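Local coordinates for protein SAM dependent methyltransferase (Aquifex aeolicus, PDB 3DH0) that binds S-adenosylmethionine and probably transfers its methyl group to a substrate, at residues K28-F33 / P53-M58. Residues are numbered along the deposited sequence; the frame is centred on the assembly and turned at random.
Sequences KVLKEF and PYLSKM
L30 projects from segment 28-33 of helix 26-33 toward 53-58 and packs against Y54, L55 and M58. Its CG lies anti to the carbonyl carbon (chi1 -68°), which spreads the two methyls before the other helix. L30 CD2 meets L55 CD2 at 3.5 Å, tip to tip, the two leucine side chains crossing at about a right angle. L30 CD1 sits between L55 CD2 and M58 SD, with Y54 CB slightly farther, at 4.1 Å, while the phenol ring leads away. M58 approaches from the other helix and crosses L30 obliquely, its SD 3.5 Å from L30 CB. A bend at the last torsion (chi3 69°) then lays its methyl along the K31 backbone, with M58 CE 3.7 Å from K31 CA. An alanine in place of M58 would lose both the sulfur and this methyl, and would probably loosen the packing beside L30 and K31. The helices cross at 45°, their N-to-C directions in the same general sense, on one face of the Rossmann-like sheet, where L55 also touches F111 of strand 107-113. The side-chain contacts are apolar, so the two segments are held at this point by van der Waals packing, without directional bonds between them.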
ATOM      1  N   LYS A  28       5.265 -10.932   8.020  1.00 34.71           N
ATOM      2  CA  LYS A  28       6.078 -10.578   9.165  1.00 34.19           C
ATOM      3  C   LYS A  28       5.944  -9.077   9.329  1.00 33.57           C
ATOM      4  O   LYS A  28       5.614  -8.577  10.402  1.00 34.18           O
ATOM      5  CB  LYS A  28       7.545 -10.962   8.935  1.00 35.78           C
ATOM      6  CG  LYS A  28       8.447 -10.578  10.101  1.00 37.40           C
ATOM      7  CD  LYS A  28       9.768 -11.323  10.106  1.00 38.65           C
ATOM      8  CE  LYS A  28      10.545 -11.002  11.385  1.00 39.14           C
ATOM      9  NZ  LYS A  28      11.937 -11.533  11.379  1.00 39.40           N
ATOM     10  N   VAL A  29       6.181  -8.361   8.240  1.00 33.78           N
ATOM     11  CA  VAL A  29       6.093  -6.909   8.247  1.00 33.34           C
ATOM     12  C   VAL A  29       4.709  -6.386   8.631  1.00 33.17           C
ATOM     13  O   VAL A  29       4.600  -5.482   9.457  1.00 32.45           O
ATOM     14  CB  VAL A  29       6.497  -6.337   6.875  1.00 32.81           C
ATOM     15  CG1 VAL A  29       6.298  -4.824   6.847  1.00 32.99           C
ATOM     16  CG2 VAL A  29       7.947  -6.668   6.600  1.00 31.70           C
ATOM     17  N   LEU A  30       3.660  -6.955   8.045  1.00 33.31           N
ATOM     18  CA  LEU A  30       2.292  -6.516   8.336  1.00 35.43           C
ATOM     19  C   LEU A  30       1.918  -6.696   9.799  1.00 36.68           C
ATOM     20  O   LEU A  30       1.398  -5.777  10.440  1.00 35.80           O
ATOM     21  CB  LEU A  30       1.281  -7.290   7.487  1.00 35.38           C
ATOM     22  CG  LEU A  30       1.222  -7.086   5.977  1.00 34.86           C
ATOM     23  CD1 LEU A  30       0.469  -8.248   5.346  1.00 35.26           C
ATOM     24  CD2 LEU A  30       0.560  -5.764   5.661  1.00 34.99           C
ATOM     25  N   LYS A  31       2.169  -7.901  10.305  1.00 38.26           N
ATOM     26  CA  LYS A  31       1.860  -8.254  11.684  1.00 39.53           C
ATOM     27  C   LYS A  31       2.565  -7.304  12.625  1.00 39.41           C
ATOM     28  O   LYS A  31       2.030  -6.917  13.660  1.00 40.45           O
ATOM     29  CB  LYS A  31       2.309  -9.688  11.975  1.00 40.58           C
ATOM     30  CG  LYS A  31       1.881 -10.220  13.331  1.00 41.22           C
ATOM     31  CD  LYS A  31       2.888  -9.926  14.423  1.00 43.02           C
ATOM     32  CE  LYS A  31       2.427 -10.545  15.756  1.00 45.44           C
ATOM     33  NZ  LYS A  31       2.103 -12.018  15.622  1.00 43.86           N
ATOM     34  N   GLU A  32       3.768  -6.918  12.247  1.00 38.86           N
ATOM     35  CA  GLU A  32       4.540  -6.025  13.067  1.00 40.12           C
ATOM     36  C   GLU A  32       3.987  -4.599  13.008  1.00 38.95           C
ATOM     37  O   GLU A  32       4.036  -3.866  13.995  1.00 38.43           O
ATOM     38  CB  GLU A  32       5.988  -6.071  12.602  1.00 44.34           C
ATOM     39  CG  GLU A  32       6.956  -5.299  13.468  1.00 48.77           C
ATOM     40  CD  GLU A  32       8.276  -5.102  12.764  1.00 51.77           C
ATOM     41  OE1 GLU A  32       8.930  -6.127  12.426  1.00 52.58           O
ATOM     42  OE2 GLU A  32       8.645  -3.922  12.535  1.00 53.27           O
ATOM     43  N   PHE A  33       3.460  -4.207  11.851  1.00 38.53           N
ATOM     44  CA  PHE A  33       2.899  -2.861  11.692  1.00 37.40           C
ATOM     45  C   PHE A  33       1.489  -2.702  12.259  1.00 36.52           C
ATOM     46  O   PHE A  33       0.920  -1.611  12.204  1.00 35.29           O
ATOM     47  CB  PHE A  33       2.897  -2.441  10.223  1.00 38.28           C
ATOM     48  CG  PHE A  33       4.165  -1.774   9.781  1.00 39.71           C
ATOM     49  CD1 PHE A  33       5.288  -2.524   9.447  1.00 41.31           C
ATOM     50  CD2 PHE A  33       4.236  -0.390   9.710  1.00 40.23           C
ATOM     51  CE1 PHE A  33       6.480  -1.896   9.041  1.00 41.72           C
ATOM     52  CE2 PHE A  33       5.411   0.255   9.309  1.00 41.70           C
ATOM     53  CZ  PHE A  33       6.536  -0.498   8.976  1.00 41.46           C
ATOM     54  N   PRO A  53      -2.859 -11.745  -1.347  1.00 23.27           N
ATOM     55  CA  PRO A  53      -3.084 -13.012  -0.641  1.00 23.00           C
ATOM     56  C   PRO A  53      -2.728 -12.887   0.842  1.00 23.09           C
ATOM     57  O   PRO A  53      -3.279 -13.582   1.693  1.00 23.66           O
ATOM     58  CB  PRO A  53      -2.149 -13.971  -1.372  1.00 21.63           C
ATOM     59  CG  PRO A  53      -2.206 -13.460  -2.773  1.00 21.32           C
ATOM     60  CD  PRO A  53      -2.099 -11.965  -2.591  1.00 21.65           C
ATOM     61  N   TYR A  54      -1.803 -11.982   1.131  1.00 22.97           N
ATOM     62  CA  TYR A  54      -1.330 -11.752   2.481  1.00 23.38           C
ATOM     63  C   TYR A  54      -2.321 -10.989   3.312  1.00 23.24           C
ATOM     64  O   TYR A  54      -2.792 -11.475   4.322  1.00 24.40           O
ATOM     65  CB  TYR A  54       0.001 -11.018   2.416  1.00 25.61           C
ATOM     66  CG  TYR A  54       1.039 -11.846   1.717  1.00 27.54           C
ATOM     67  CD1 TYR A  54       1.632 -12.926   2.364  1.00 26.95           C
ATOM     68  CD2 TYR A  54       1.346 -11.629   0.369  1.00 29.44           C
ATOM     69  CE1 TYR A  54       2.491 -13.777   1.702  1.00 27.51           C
ATOM     70  CE2 TYR A  54       2.212 -12.488  -0.311  1.00 30.17           C
ATOM     71  CZ  TYR A  54       2.777 -13.566   0.374  1.00 29.57           C
ATOM     72  OH  TYR A  54       3.598 -14.455  -0.276  1.00 31.18           O
ATOM     73  N   LEU A  55      -2.623  -9.778   2.873  1.00 23.33           N
ATOM     74  CA  LEU A  55      -3.597  -8.928   3.541  1.00 21.38           C
ATOM     75  C   LEU A  55      -4.893  -9.714   3.759  1.00 20.49           C
ATOM     76  O   LEU A  55      -5.507  -9.658   4.820  1.00 19.65           O
ATOM     77  CB  LEU A  55      -3.875  -7.715   2.661  1.00 20.91           C
ATOM     78  CG  LEU A  55      -2.669  -6.827   2.359  1.00 20.72           C
ATOM     79  CD1 LEU A  55      -3.013  -5.860   1.235  1.00 17.81           C
ATOM     80  CD2 LEU A  55      -2.245  -6.086   3.625  1.00 18.13           C
ATOM     81  N   SER A  56      -5.299 -10.445   2.732  1.00 18.92           N
ATOM     82  CA  SER A  56      -6.504 -11.244   2.795  1.00 19.68           C
ATOM     83  C   SER A  56      -6.438 -12.217   3.970  1.00 22.66           C
ATOM     84  O   SER A  56      -7.347 -12.281   4.808  1.00 22.51           O
ATOM     85  CB  SER A  56      -6.667 -12.015   1.483  1.00 16.25           C
ATOM     86  OG  SER A  56      -7.887 -12.717   1.438  1.00 13.05           O
ATOM     87  N   LYS A  57      -5.352 -12.976   4.024  1.00 24.64           N
ATOM     88  CA  LYS A  57      -5.182 -13.957   5.070  1.00 27.19           C
ATOM     89  C   LYS A  57      -5.217 -13.345   6.458  1.00 28.65           C
ATOM     90  O   LYS A  57      -5.887 -13.866   7.353  1.00 29.08           O
ATOM     91  CB  LYS A  57      -3.863 -14.702   4.889  1.00 29.33           C
ATOM     92  CG  LYS A  57      -3.640 -15.785   5.937  1.00 32.06           C
ATOM     93  CD  LYS A  57      -2.189 -16.231   6.015  1.00 33.93           C
ATOM     94  CE  LYS A  57      -1.998 -17.296   7.096  1.00 35.61           C
ATOM     95  NZ  LYS A  57      -0.548 -17.622   7.353  1.00 34.83           N
ATOM     96  N   MET A  58      -4.499 -12.236   6.630  1.00 29.22           N
ATOM     97  CA  MET A  58      -4.397 -11.570   7.923  1.00 29.23           C
ATOM     98  C   MET A  58      -5.626 -10.919   8.518  1.00 29.15           C
ATOM     99  O   MET A  58      -5.660 -10.689   9.713  1.00 30.42           O
ATOM    100  CB  MET A  58      -3.266 -10.546   7.904  1.00 29.52           C
ATOM    101  CG  MET A  58      -1.893 -11.161   8.166  1.00 32.92           C
ATOM    102  SD  MET A  58      -0.679  -9.947   8.714  1.00 35.17           S
ATOM    103  CE  MET A  58      -1.310  -9.564  10.344  1.00 33.90           C
TER